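Local coordinates for protein flavodoxin (Lactobacillus reuteri, PDB 5VEG) that binds flavin mononucleotide and probably serves as a low-potential electron donor to redox enzymes, in association with a propanediol-utilization bacterial microcompartment, at residues L31-V36 against L58-T63. Numbering follows the deposited sequence.
Sequences LTAHVV and LNVKVT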
ATOM      1  N   LEU A  31      16.424   7.135  -4.284  1.00 46.81           N
ATOM      2  CA  LEU A  31      15.264   6.251  -4.235  1.00 37.20           C
ATOM      3  C   LEU A  31      13.966   7.003  -4.502  1.00 35.37           C
ATOM      4  O   LEU A  31      13.763   8.118  -4.010  1.00 38.14           O
ATOM      5  CB  LEU A  31      15.171   5.541  -2.882  1.00 47.04           C
ATOM      6  CG  LEU A  31      16.150   4.397  -2.656  1.00 41.04           C
ATOM      7  CD1 LEU A  31      15.932   3.751  -1.286  1.00 42.04           C
ATOM      8  CD2 LEU A  31      16.029   3.373  -3.762  1.00 38.38           C
ATOM      9  N   THR A  32      13.088   6.376  -5.282  1.00 35.35           N
ATOM     10  CA  THR A  32      11.749   6.873  -5.542  1.00 33.60           C
ATOM     11  C   THR A  32      10.713   5.881  -5.012  1.00 33.60           C
ATOM     12  O   THR A  32      10.982   4.680  -4.881  1.00 30.95           O
ATOM     13  CB  THR A  32      11.513   7.095  -7.041  1.00 29.79           C
ATOM     14  OG1 THR A  32      11.662   5.847  -7.724  1.00 32.19           O
ATOM     15  CG2 THR A  32      12.526   8.097  -7.604  1.00 36.78           C
ATOM     16  N   ALA A  33       9.523   6.400  -4.720  1.00 28.06           N
ATOM     17  CA  ALA A  33       8.404   5.597  -4.258  1.00 28.01           C
ATOM     18  C   ALA A  33       7.117   6.191  -4.801  1.00 29.99           C
ATOM     19  O   ALA A  33       6.999   7.404  -4.983  1.00 36.78           O
ATOM     20  CB  ALA A  33       8.331   5.524  -2.728  1.00 29.79           C
ATOM     21  N   HIS A  34       6.159   5.318  -5.074  1.00 31.60           N
ATOM     22  CA  HIS A  34       4.808   5.726  -5.421  1.00 29.70           C
ATOM     23  C   HIS A  34       3.850   5.062  -4.439  1.00 27.33           C
ATOM     24  O   HIS A  34       3.842   3.834  -4.316  1.00 25.72           O
ATOM     25  CB  HIS A  34       4.484   5.353  -6.869  1.00 28.47           C
ATOM     26  CG  HIS A  34       3.366   6.154  -7.461  1.00 34.84           C
ATOM     27  ND1 HIS A  34       3.360   6.580  -8.774  1.00 30.79           N
ATOM     28  CD2 HIS A  34       2.208   6.596  -6.916  1.00 31.40           C
ATOM     29  CE1 HIS A  34       2.245   7.248  -9.013  1.00 33.51           C
ATOM     30  NE2 HIS A  34       1.530   7.275  -7.900  1.00 35.98           N
ATOM     31  N   VAL A  35       3.072   5.875  -3.720  1.00 31.98           N
ATOM     32  CA  VAL A  35       2.047   5.394  -2.790  1.00 28.06           C
ATOM     33  C   VAL A  35       0.688   5.693  -3.395  1.00 29.06           C
ATOM     34  O   VAL A  35       0.346   6.860  -3.626  1.00 33.37           O
ATOM     35  CB  VAL A  35       2.176   6.041  -1.399  1.00 25.08           C
ATOM     36  CG1 VAL A  35       1.043   5.588  -0.497  1.00 28.71           C
ATOM     37  CG2 VAL A  35       3.520   5.702  -0.772  1.00 27.85           C
ATOM     38  N   VAL A  36      -0.094   4.657  -3.661  1.00 22.22           N
ATOM     39  CA  VAL A  36      -1.471   4.867  -4.084  1.00 23.60           C
ATOM     40  C   VAL A  36      -2.394   4.477  -2.939  1.00 25.25           C
ATOM     41  O   VAL A  36      -2.103   3.569  -2.152  1.00 27.74           O
ATOM     42  CB  VAL A  36      -1.839   4.103  -5.374  1.00 31.37           C
ATOM     43  CG1 VAL A  36      -0.955   4.582  -6.550  1.00 36.61           C
ATOM     44  CG2 VAL A  36      -1.716   2.611  -5.173  1.00 33.81           C
ATOM     45  N   LEU A  58      13.020   9.433   5.164  1.00 37.99           N
ATOM     46  CA  LEU A  58      14.136   8.538   4.896  1.00 37.55           C
ATOM     47  C   LEU A  58      14.808   8.853   3.563  1.00 40.98           C
ATOM     48  O   LEU A  58      15.458   7.975   2.987  1.00 42.74           O
ATOM     49  CB  LEU A  58      13.676   7.077   4.924  1.00 34.56           C
ATOM     50  CG  LEU A  58      13.223   6.491   6.268  1.00 42.82           C
ATOM     51  CD1 LEU A  58      12.486   5.189   6.049  1.00 40.13           C
ATOM     52  CD2 LEU A  58      14.406   6.270   7.198  1.00 41.48           C
ATOM     53  N   ASN A  59      14.630  10.079   3.054  1.00 40.01           N
ATOM     54  CA  ASN A  59      15.293  10.578   1.841  1.00 42.83           C
ATOM     55  C   ASN A  59      14.816   9.849   0.591  1.00 48.44           C
ATOM     56  O   ASN A  59      15.603   9.522  -0.292  1.00 52.89           O
ATOM     57  CB  ASN A  59      16.821  10.500   1.944  1.00 43.02           C
ATOM     58  CG  ASN A  59      17.356  11.167   3.196  1.00 53.06           C
ATOM     59  OD1 ASN A  59      16.995  12.302   3.507  1.00 49.36           O
ATOM     60  ND2 ASN A  59      18.211  10.458   3.929  1.00 46.84           N
ATOM     61  N   VAL A  60      13.522   9.592   0.510  1.00 46.83           N
ATOM     62  CA  VAL A  60      12.912   8.993  -0.668  1.00 40.91           C
ATOM     63  C   VAL A  60      12.069  10.069  -1.337  1.00 40.83           C
ATOM     64  O   VAL A  60      11.390  10.845  -0.656  1.00 40.70           O
ATOM     65  CB  VAL A  60      12.066   7.759  -0.278  1.00 36.97           C
ATOM     66  CG1 VAL A  60      11.327   7.192  -1.482  1.00 35.44           C
ATOM     67  CG2 VAL A  60      12.949   6.700   0.342  1.00 34.27           C
ATOM     68  N   LYS A  61      12.127  10.144  -2.665  1.00 42.51           N
ATOM     69  CA  LYS A  61      11.226  11.033  -3.388  1.00 42.00           C
ATOM     70  C   LYS A  61       9.944  10.267  -3.677  1.00 42.35           C
ATOM     71  O   LYS A  61       9.982   9.226  -4.344  1.00 35.92           O
ATOM     72  CB  LYS A  61      11.858  11.577  -4.670  1.00 42.01           C
ATOM     73  CG  LYS A  61      13.230  12.196  -4.451  1.00 59.50           C
ATOM     74  CD  LYS A  61      14.255  11.705  -5.467  1.00 67.76           C
ATOM     75  CE  LYS A  61      15.649  11.773  -4.868  1.00 66.36           C
ATOM     76  NZ  LYS A  61      15.913  10.505  -4.129  1.00 64.80           N
ATOM     77  N   VAL A  62       8.822  10.776  -3.160  1.00 36.63           N
ATOM     78  CA  VAL A  62       7.562  10.047  -3.088  1.00 32.82           C
ATOM     79  C   VAL A  62       6.540  10.705  -4.000  1.00 31.81           C
ATOM     80  O   VAL A  62       6.322  11.919  -3.927  1.00 32.42           O
ATOM     81  CB  VAL A  62       7.019   9.991  -1.648  1.00 38.43           C
ATOM     82  CG1 VAL A  62       5.632   9.324  -1.629  1.00 29.73           C
ATOM     83  CG2 VAL A  62       7.975   9.260  -0.725  1.00 33.32           C
ATOM     84  N   THR A  63       5.896   9.897  -4.832  1.00 28.59           N
ATOM     85  CA  THR A  63       4.671  10.280  -5.515  1.00 40.01           C
ATOM     86  C   THR A  63       3.495   9.628  -4.796  1.00 34.93           C
ATOM     87  O   THR A  63       3.561   8.447  -4.436  1.00 31.16           O
ATOM     88  CB  THR A  63       4.706   9.840  -6.980  1.00 41.87           C
ATOM     89  OG1 THR A  63       5.941  10.265  -7.572  1.00 49.52           O
ATOM     90  CG2 THR A  63       3.538  10.431  -7.754  1.00 31.39           C
TER
HETATM   91  O   HOH W   1       8.160   9.233  -7.053  1.00 39.07           O
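The carbonyl oxygen of L31 is gripped twice by K61: K61 N lies 2.9 Å from L31 O in a nearly straight bond (165°), while K61 NZ reaches L31 O at 3.2 Å from above the carbonyl plane. With three further backbone hydrogen bonds, A33 N to K61 O, T63 N to A33 O (2.7 Å) and V35 N to T63 O, the K61 N bond sets a parallel register pairing T32 with K61, A33 with V62 and H34 with T63. Water 1 donates to A33 O and lies close to T63 OG1. In T63, chi1 of -50° sets OG1 beside the backbone N and leaves CG2 anti to it, over the H34 ring, a CH-pi contact 3.8 Å from the centroid and 17° off the normal. H34 NE2 is hydrogen-bonded to S65 OG, and F75 meets the ring. An alanine in place of H34 would probably deprive T63 CG2 of its aromatic platform and S65 of its imidazole partner. On the other face, A33 CB packs 3.6 Å from V60 CG1, and V35 and V62 touch C52 of helix 43-56, which links parallel strands 31-38 and 60-66 in the first beta-alpha-beta crossover of the flavodoxin fold.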